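Side-chain contacts in proteolytically activated form of PPO4 Tyrosinase (Agaricus bisporus var. bisporus H97, PDB 4OUA), which hydroxylates monophenols and oxidises the resulting o-diphenols to reactive o-quinones at a two-copper centre, taking part in the initial step of melanin synthesis: residues Glu237-Asp240 with Thr241-Asn244; Thr342-Leu346 with Leu347-Tyr351; Glu318-Lys321 with Asp322-Leu325. All coordinates share one frame; numbering follows the deposited sequence.

Contact 1 (Glu237-Asp240 with Thr241-Asn244); sequences EFDD and THAN
His242 turns back on Asp239 three residues earlier, in the surface loop that runs from helix 229-233 to helix 246-258. Followed outward, the histidine side chain keeps close to a single carboxylate oxygen. CB of His242 starts 3.3 Å from OD1 of Asp239, with CG anti to the histidine's own carbonyl carbon, a torsion that puts the ring on the aspartate's side, chi2 then turning ND1 to it. The next atom, CG, also runs past that oxygen. ND1 then makes the main bond, donating to OD1 of Asp239 at 2.7 Å. It reaches the syn lone pair, on the side of the other oxygen, but the bond is bent, with 138° at the hydrogen; OD1 lies near the edge of the ring and 21° out of its plane. The carboxylate is itself turned 38° from the imidazole, an oblique meeting rather than a flat one. OG1 of Thr241 accepts a second, weak bond from ND1 at 2.9 Å, and CE1 sits 3.8 Å from OD2 of Asp239. At the far end of the ring, NE2 is hydrogen-bonded to OE1 of Glu230.

The backbone turns here as well: a type I beta turn spans Asp240 to Ala243, its closing bond from Ala243 N to Asp240 O weak at 3.2 Å. The backbone N of His242 adds a weak, strongly bent bond to OD1 of Asp239, which thereby accepts from both the main chain and the ring of one residue.

The pair is a His-carboxylate hydrogen bond, about 12 Å from the side chains of the copper ligands His81 and His250. A carboxylate at each ring nitrogen probably holds the imidazole against flipping and would probably stabilise its doubly protonated, positive form.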
loop_
_atom_site.group_PDB
_atom_site.type_symbol
_atom_site.label_atom_id
_atom_site.label_comp_id
_atom_site.label_asym_id
_atom_site.label_seq_id
_atom_site.Cartn_x
_atom_site.Cartn_y
_atom_site.Cartn_z
ATOM N N GLU A 237 14.376 -2.570 -17.273
ATOM C CA GLU A 237 14.825 -1.216 -17.062
ATOM C C GLU A 237 13.932 -0.317 -17.877
ATOM O O GLU A 237 14.348 0.315 -18.816
ATOM C CB GLU A 237 16.277 -1.047 -17.498
ATOM C CG GLU A 237 17.308 -1.829 -16.708
ATOM C CD GLU A 237 17.492 -3.245 -17.194
ATOM O OE1 GLU A 237 16.773 -3.652 -18.122
ATOM O OE2 GLU A 237 18.354 -3.948 -16.654
ATOM N N PHE A 238 12.677 -0.294 -17.492
ATOM C CA PHE A 238 11.649 0.487 -18.174
ATOM C C PHE A 238 11.603 0.196 -19.671
ATOM O O PHE A 238 11.331 1.089 -20.476
ATOM C CB PHE A 238 11.880 1.982 -17.944
ATOM C CG PHE A 238 11.941 2.372 -16.493
ATOM C CD1 PHE A 238 10.780 2.524 -15.752
ATOM C CD2 PHE A 238 13.160 2.593 -15.873
ATOM C CE1 PHE A 238 10.836 2.886 -14.417
ATOM C CE2 PHE A 238 13.222 2.955 -14.539
ATOM C CZ PHE A 238 12.058 3.101 -13.810
ATOM N N ASP A 239 11.868 -1.053 -20.042
ATOM C CA ASP A 239 11.847 -1.453 -21.443
ATOM C C ASP A 239 10.433 -1.809 -21.895
ATOM O O ASP A 239 9.465 -1.553 -21.182
ATOM C CB ASP A 239 12.799 -2.629 -21.681
ATOM C CG ASP A 239 12.605 -3.753 -20.682
ATOM O OD1 ASP A 239 11.446 -4.039 -20.315
ATOM O OD2 ASP A 239 13.616 -4.354 -20.262
ATOM N N ASP A 240 10.322 -2.397 -23.082
ATOM C CA ASP A 240 9.017 -2.726 -23.649
ATOM C C ASP A 240 8.497 -4.079 -23.173
ATOM O O ASP A 240 7.288 -4.274 -23.040
ATOM C CB ASP A 240 9.084 -2.707 -25.179
ATOM C CG ASP A 240 8.807 -1.332 -25.758
ATOM O OD1 ASP A 240 8.938 -0.333 -25.018
ATOM O OD2 ASP A 240 8.457 -1.250 -26.955
ATOM N N THR A 241 9.410 -5.009 -22.914
ATOM C CA THR A 241 9.028 -6.360 -22.515
ATOM C C THR A 241 8.504 -6.412 -21.081
ATOM O O THR A 241 7.958 -7.426 -20.650
ATOM C CB THR A 241 10.211 -7.335 -22.650
ATOM O OG1 THR A 241 11.275 -6.919 -21.784
ATOM C CG2 THR A 241 10.715 -7.364 -24.086
ATOM N N HIS A 242 8.673 -5.316 -20.348
ATOM C CA HIS A 242 8.185 -5.232 -18.976
ATOM C C HIS A 242 7.136 -4.133 -18.821
ATOM O O HIS A 242 6.726 -3.808 -17.707
ATOM C CB HIS A 242 9.342 -4.978 -18.005
ATOM C CG HIS A 242 10.346 -6.088 -17.948
ATOM N ND1 HIS A 242 11.254 -6.324 -18.957
ATOM C CD2 HIS A 242 10.590 -7.020 -16.997
ATOM C CE1 HIS A 242 12.012 -7.355 -18.632
ATOM N NE2 HIS A 242 11.630 -7.797 -17.447
ATOM N N ALA A 243 6.702 -3.568 -19.944
ATOM C CA ALA A 243 5.760 -2.452 -19.931
ATOM C C ALA A 243 4.383 -2.865 -19.420
ATOM O O ALA A 243 3.578 -2.020 -19.032
ATOM C CB ALA A 243 5.641 -1.852 -21.323
ATOM N N ASN A 244 4.119 -4.167 -19.421
ATOM C CA ASN A 244 2.826 -4.686 -18.997
ATOM C C ASN A 244 2.911 -5.356 -17.627
ATOM O O ASN A 244 2.082 -6.198 -17.281
ATOM C CB ASN A 244 2.291 -5.674 -20.036
ATOM C CG ASN A 244 0.798 -5.900 -19.915
ATOM O OD1 ASN A 244 0.045 -4.987 -19.575
ATOM N ND2 ASN A 244 0.361 -7.124 -20.188
#

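Contact 2 (Thr342-Leu346 with Leu347-Tyr351); sequences TDTAL and LNYSY
Thr344 stands over one face of the Tyr349 ring, the two side chains crossing at about a right angle. Its CB makes a CH-pi contact, 3.6 Å from the ring centroid and 22° off the normal, displaced toward the CZ end of the ring. CG2 leans out toward the hydroxyl end, while OG1 turns the other way and donates to the backbone O of Tyr349 at 3.0 Å, arriving 36° above that carbonyl's plane. This division follows from chi1 of 66° in Thr344, which places OG1 between its own N and carbonyl carbon. The threonine thus holds the tyrosine at both ring and main chain.

The backbone of the 3-10 segment, which begins at Thr344, closes next to them. Leu347 N donates to Thr344 O at 3.0 Å and Asn348 N to Ala345 O, also at 3.0 Å. A weak bond from Tyr349 N to the same Thr344 O, with Asn348 in the left-handed region, completes the pattern of a Schellman motif.

Tyr349 OH is hydrogen-bonded to Asp286 on helix 277-295, which also takes the hydroxyl of Tyr351, and Arg15 makes a cation-pi contact with the Tyr349 ring. A leucine in place of Tyr349 would probably leave Thr344 CB without its aromatic face and Asp286 without this phenol partner. Tyr349-Ser350-Tyr351, with backbone bonds between Ser350 and Arg15, matches the Tyr/Phe-X-Tyr tyrosine motif of tyrosinases.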
loop_
_atom_site.group_PDB
_atom_site.type_symbol
_atom_site.label_atom_id
_atom_site.label_comp_id
_atom_site.label_asym_id
_atom_site.label_seq_id
_atom_site.Cartn_x
_atom_site.Cartn_y
_atom_site.Cartn_z
ATOM N N THR A 342 1.775 -16.791 -1.295
ATOM C CA THR A 342 0.756 -17.026 -2.309
ATOM C C THR A 342 -0.620 -17.048 -1.660
ATOM O O THR A 342 -1.634 -16.819 -2.317
ATOM C CB THR A 342 0.987 -18.350 -3.058
ATOM O OG1 THR A 342 0.934 -19.442 -2.132
ATOM C CG2 THR A 342 2.339 -18.341 -3.755
ATOM N N ASP A 343 -0.642 -17.317 -0.358
ATOM C CA ASP A 343 -1.887 -17.410 0.392
ATOM C C ASP A 343 -2.050 -16.236 1.355
ATOM O O ASP A 343 -1.426 -16.202 2.415
ATOM C CB ASP A 343 -1.942 -18.732 1.158
ATOM C CG ASP A 343 -3.242 -18.914 1.912
ATOM O OD1 ASP A 343 -4.268 -18.353 1.472
ATOM O OD2 ASP A 343 -3.236 -19.621 2.943
ATOM N N THR A 344 -2.897 -15.282 0.983
ATOM C CA THR A 344 -3.117 -14.089 1.795
ATOM C C THR A 344 -3.813 -14.419 3.114
ATOM O O THR A 344 -3.855 -13.593 4.026
ATOM C CB THR A 344 -3.953 -13.034 1.037
ATOM O OG1 THR A 344 -5.278 -13.534 0.815
ATOM C CG2 THR A 344 -3.306 -12.700 -0.300
ATOM N N ALA A 345 -4.356 -15.627 3.211
ATOM C CA ALA A 345 -5.043 -16.057 4.422
ATOM C C ALA A 345 -4.073 -16.152 5.596
ATOM O O ALA A 345 -4.474 -16.036 6.756
ATOM C CB ALA A 345 -5.734 -17.391 4.193
ATOM N N LEU A 346 -2.796 -16.359 5.289
ATOM C CA LEU A 346 -1.760 -16.429 6.315
ATOM C C LEU A 346 -1.595 -15.087 7.013
ATOM O O LEU A 346 -1.042 -15.008 8.110
ATOM C CB LEU A 346 -0.425 -16.867 5.710
ATOM C CG LEU A 346 0.020 -18.301 5.997
ATOM C CD1 LEU A 346 -1.004 -19.302 5.481
ATOM C CD2 LEU A 346 1.389 -18.566 5.389
ATOM N N LEU A 347 -2.078 -14.034 6.363
ATOM C CA LEU A 347 -1.994 -12.687 6.911
ATOM C C LEU A 347 -3.383 -12.169 7.266
ATOM O O LEU A 347 -3.582 -10.970 7.451
ATOM C CB LEU A 347 -1.303 -11.754 5.918
ATOM C CG LEU A 347 0.150 -12.125 5.611
ATOM C CD1 LEU A 347 0.647 -11.411 4.363
ATOM C CD2 LEU A 347 1.044 -11.810 6.803
ATOM N N ASN A 348 -4.338 -13.090 7.352
ATOM C CA ASN A 348 -5.690 -12.781 7.804
ATOM C C ASN A 348 -6.405 -11.715 6.981
ATOM O O ASN A 348 -7.108 -10.868 7.533
ATOM C CB ASN A 348 -5.662 -12.350 9.272
ATOM C CG ASN A 348 -6.011 -13.482 10.216
ATOM O OD1 ASN A 348 -6.133 -14.635 9.801
ATOM N ND2 ASN A 348 -6.180 -13.159 11.493
ATOM N N TYR A 349 -6.238 -11.757 5.664
ATOM C CA TYR A 349 -6.955 -10.827 4.804
ATOM C C TYR A 349 -7.323 -11.451 3.464
ATOM O O TYR A 349 -6.865 -12.540 3.122
ATOM C CB TYR A 349 -6.132 -9.552 4.586
ATOM C CG TYR A 349 -5.006 -9.680 3.584
ATOM C CD1 TYR A 349 -5.199 -9.344 2.250
ATOM C CD2 TYR A 349 -3.748 -10.117 3.973
ATOM C CE1 TYR A 349 -4.174 -9.451 1.330
ATOM C CE2 TYR A 349 -2.716 -10.227 3.061
ATOM C CZ TYR A 349 -2.935 -9.891 1.741
ATOM O OH TYR A 349 -1.911 -9.999 0.828
ATOM N N SER A 350 -8.163 -10.745 2.716
ATOM C CA SER A 350 -8.604 -11.189 1.401
ATOM C C SER A 350 -9.372 -10.064 0.720
ATOM O O SER A 350 -9.505 -8.973 1.275
ATOM C CB SER A 350 -9.473 -12.442 1.510
ATOM O OG SER A 350 -9.937 -12.852 0.235
ATOM N N TYR A 351 -9.881 -10.328 -0.478
ATOM C CA TYR A 351 -10.603 -9.305 -1.226
ATOM C C TYR A 351 -12.005 -9.774 -1.586
ATOM O O TYR A 351 -12.225 -10.959 -1.834
ATOM C CB TYR A 351 -9.822 -8.915 -2.482
ATOM C CG TYR A 351 -8.441 -8.390 -2.172
ATOM C CD1 TYR A 351 -8.237 -7.048 -1.880
ATOM C CD2 TYR A 351 -7.342 -9.238 -2.150
ATOM C CE1 TYR A 351 -6.977 -6.564 -1.584
ATOM C CE2 TYR A 351 -6.077 -8.763 -1.856
ATOM C CZ TYR A 351 -5.901 -7.425 -1.574
ATOM O OH TYR A 351 -4.645 -6.946 -1.281
#

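Contact 3 (Glu318-Lys321 with Asp322-Leu325); sequences ELNK and DSAL
Asn320 to Ser323 form a type I beta turn, closed by a bond from Ser323 N to Asn320 O at 3.2 Å, directly after strand 318-319 leaves its short antiparallel pairing with strand 304-305. An Asx turn is built inside it: OD1 of Asn320 accepts the N-H of Asp322 at 2.9 Å. That donor comes from 52° above the plane of the side-chain carbonyl, and the bond is bent to 136° at the hydrogen. The first torsion sets CG of Asn320 between its own backbone N and carbonyl carbon, curling the amide over the turn and bringing OD1 to Asp322 N. The same oxygen comes to 3.1 Å from Ser323 N.

At the corner, Lys321 and Asp322 run side by side and point the same way. The lysine is extended beyond CG, and its NZ stays 5.4 Å from OD2 of Asp322, where a weak attraction between the opposite charges is possible, though the charged atoms do not touch. On the inner side, Leu319 packs against Gln83, Leu85 and Phe313, and its CB comes within 3.8 Å of Ser323 OG. Lys321 in the turn and Leu325 just after it share backbone hydrogen bonds with Ser338 and Trp336, respectively, of a later loop. Ser323 OG reaches back across the turn and accepts the N-H of Asn320 at 2.8 Å, almost straight at 162°.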
loop_
_atom_site.group_PDB
_atom_site.type_symbol
_atom_site.label_atom_id
_atom_site.label_comp_id
_atom_site.label_asym_id
_atom_site.label_seq_id
_atom_site.Cartn_x
_atom_site.Cartn_y
_atom_site.Cartn_z
ATOM N N GLU A 318 21.719 -12.263 -6.506
ATOM C CA GLU A 318 20.688 -13.105 -7.101
ATOM C C GLU A 318 19.529 -13.294 -6.129
ATOM O O GLU A 318 19.737 -13.532 -4.939
ATOM C CB GLU A 318 21.265 -14.461 -7.510
ATOM C CG GLU A 318 22.094 -14.425 -8.783
ATOM C CD GLU A 318 21.242 -14.253 -10.029
ATOM O OE1 GLU A 318 20.077 -14.705 -10.019
ATOM O OE2 GLU A 318 21.736 -13.666 -11.015
ATOM N N LEU A 319 18.307 -13.182 -6.638
ATOM C CA LEU A 319 17.121 -13.288 -5.796
ATOM C C LEU A 319 16.131 -14.321 -6.324
ATOM O O LEU A 319 15.891 -14.409 -7.528
ATOM C CB LEU A 319 16.431 -11.927 -5.671
ATOM C CG LEU A 319 17.103 -10.868 -4.793
ATOM C CD1 LEU A 319 18.434 -10.420 -5.367
ATOM C CD2 LEU A 319 16.184 -9.682 -4.614
ATOM N N ASN A 320 15.559 -15.100 -5.413
ATOM C CA ASN A 320 14.532 -16.069 -5.772
ATOM C C ASN A 320 13.413 -16.114 -4.737
ATOM O O ASN A 320 13.305 -15.232 -3.883
ATOM C CB ASN A 320 15.143 -17.464 -5.957
ATOM C CG ASN A 320 15.886 -17.957 -4.724
ATOM O OD1 ASN A 320 15.639 -17.505 -3.606
ATOM N ND2 ASN A 320 16.802 -18.896 -4.927
ATOM N N LYS A 321 12.587 -17.152 -4.817
ATOM C CA LYS A 321 11.451 -17.315 -3.916
ATOM C C LYS A 321 11.884 -17.558 -2.471
ATOM O O LYS A 321 11.106 -17.356 -1.537
ATOM C CB LYS A 321 10.570 -18.469 -4.392
ATOM C CG LYS A 321 11.323 -19.780 -4.525
ATOM C CD LYS A 321 10.402 -20.925 -4.894
ATOM C CE LYS A 321 11.170 -22.236 -4.953
ATOM N NZ LYS A 321 10.279 -23.390 -5.257
ATOM N N ASP A 322 13.125 -17.995 -2.290
ATOM C CA ASP A 322 13.631 -18.322 -0.962
ATOM C C ASP A 322 14.395 -17.158 -0.341
ATOM O O ASP A 322 14.882 -17.258 0.784
ATOM C CB ASP A 322 14.524 -19.561 -1.025
ATOM C CG ASP A 322 13.759 -20.809 -1.417
ATOM O OD1 ASP A 322 12.611 -20.969 -0.948
ATOM O OD2 ASP A 322 14.299 -21.625 -2.194
ATOM N N SER A 323 14.499 -16.057 -1.078
ATOM C CA SER A 323 15.169 -14.868 -0.568
ATOM C C SER A 323 14.388 -14.275 0.598
ATOM O O SER A 323 13.156 -14.256 0.585
ATOM C CB SER A 323 15.340 -13.827 -1.675
ATOM O OG SER A 323 16.137 -14.332 -2.732
ATOM N N ALA A 324 15.107 -13.800 1.609
ATOM C CA ALA A 324 14.474 -13.177 2.764
ATOM C C ALA A 324 13.931 -11.804 2.390
ATOM O O ALA A 324 14.563 -11.062 1.643
ATOM C CB ALA A 324 15.457 -13.066 3.919
ATOM N N LEU A 325 12.753 -11.474 2.910
ATOM C CA LEU A 325 12.118 -10.197 2.611
ATOM C C LEU A 325 12.244 -9.225 3.781
ATOM O O LEU A 325 11.265 -8.934 4.466
ATOM C CB LEU A 325 10.645 -10.409 2.250
ATOM C CG LEU A 325 10.396 -11.271 1.011
ATOM C CD1 LEU A 325 8.923 -11.638 0.885
ATOM C CD2 LEU A 325 10.881 -10.552 -0.238
#

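From the N terminus the chain meets contact 1 first, then contact 3, then contact 2; all three are local turns in series, and none nests in or crosses another. Contact 1 folds the surface loop between helix 229-233 and helix 246-258. Contact 3 leads the chain off the small antiparallel sheet of strands 304-305 and 318-319. Contact 2 winds it into strand 349-350, which pairs in parallel with strand 13-14 near the N terminus; side chains of contact 2 pack on helices 86-109 and 277-295. Contacts 2 and 3 come nearest, about 8 Å between closest atoms; contact 1 stays about 12 Å from contact 3 and 17 Å from contact 2, measured the same way.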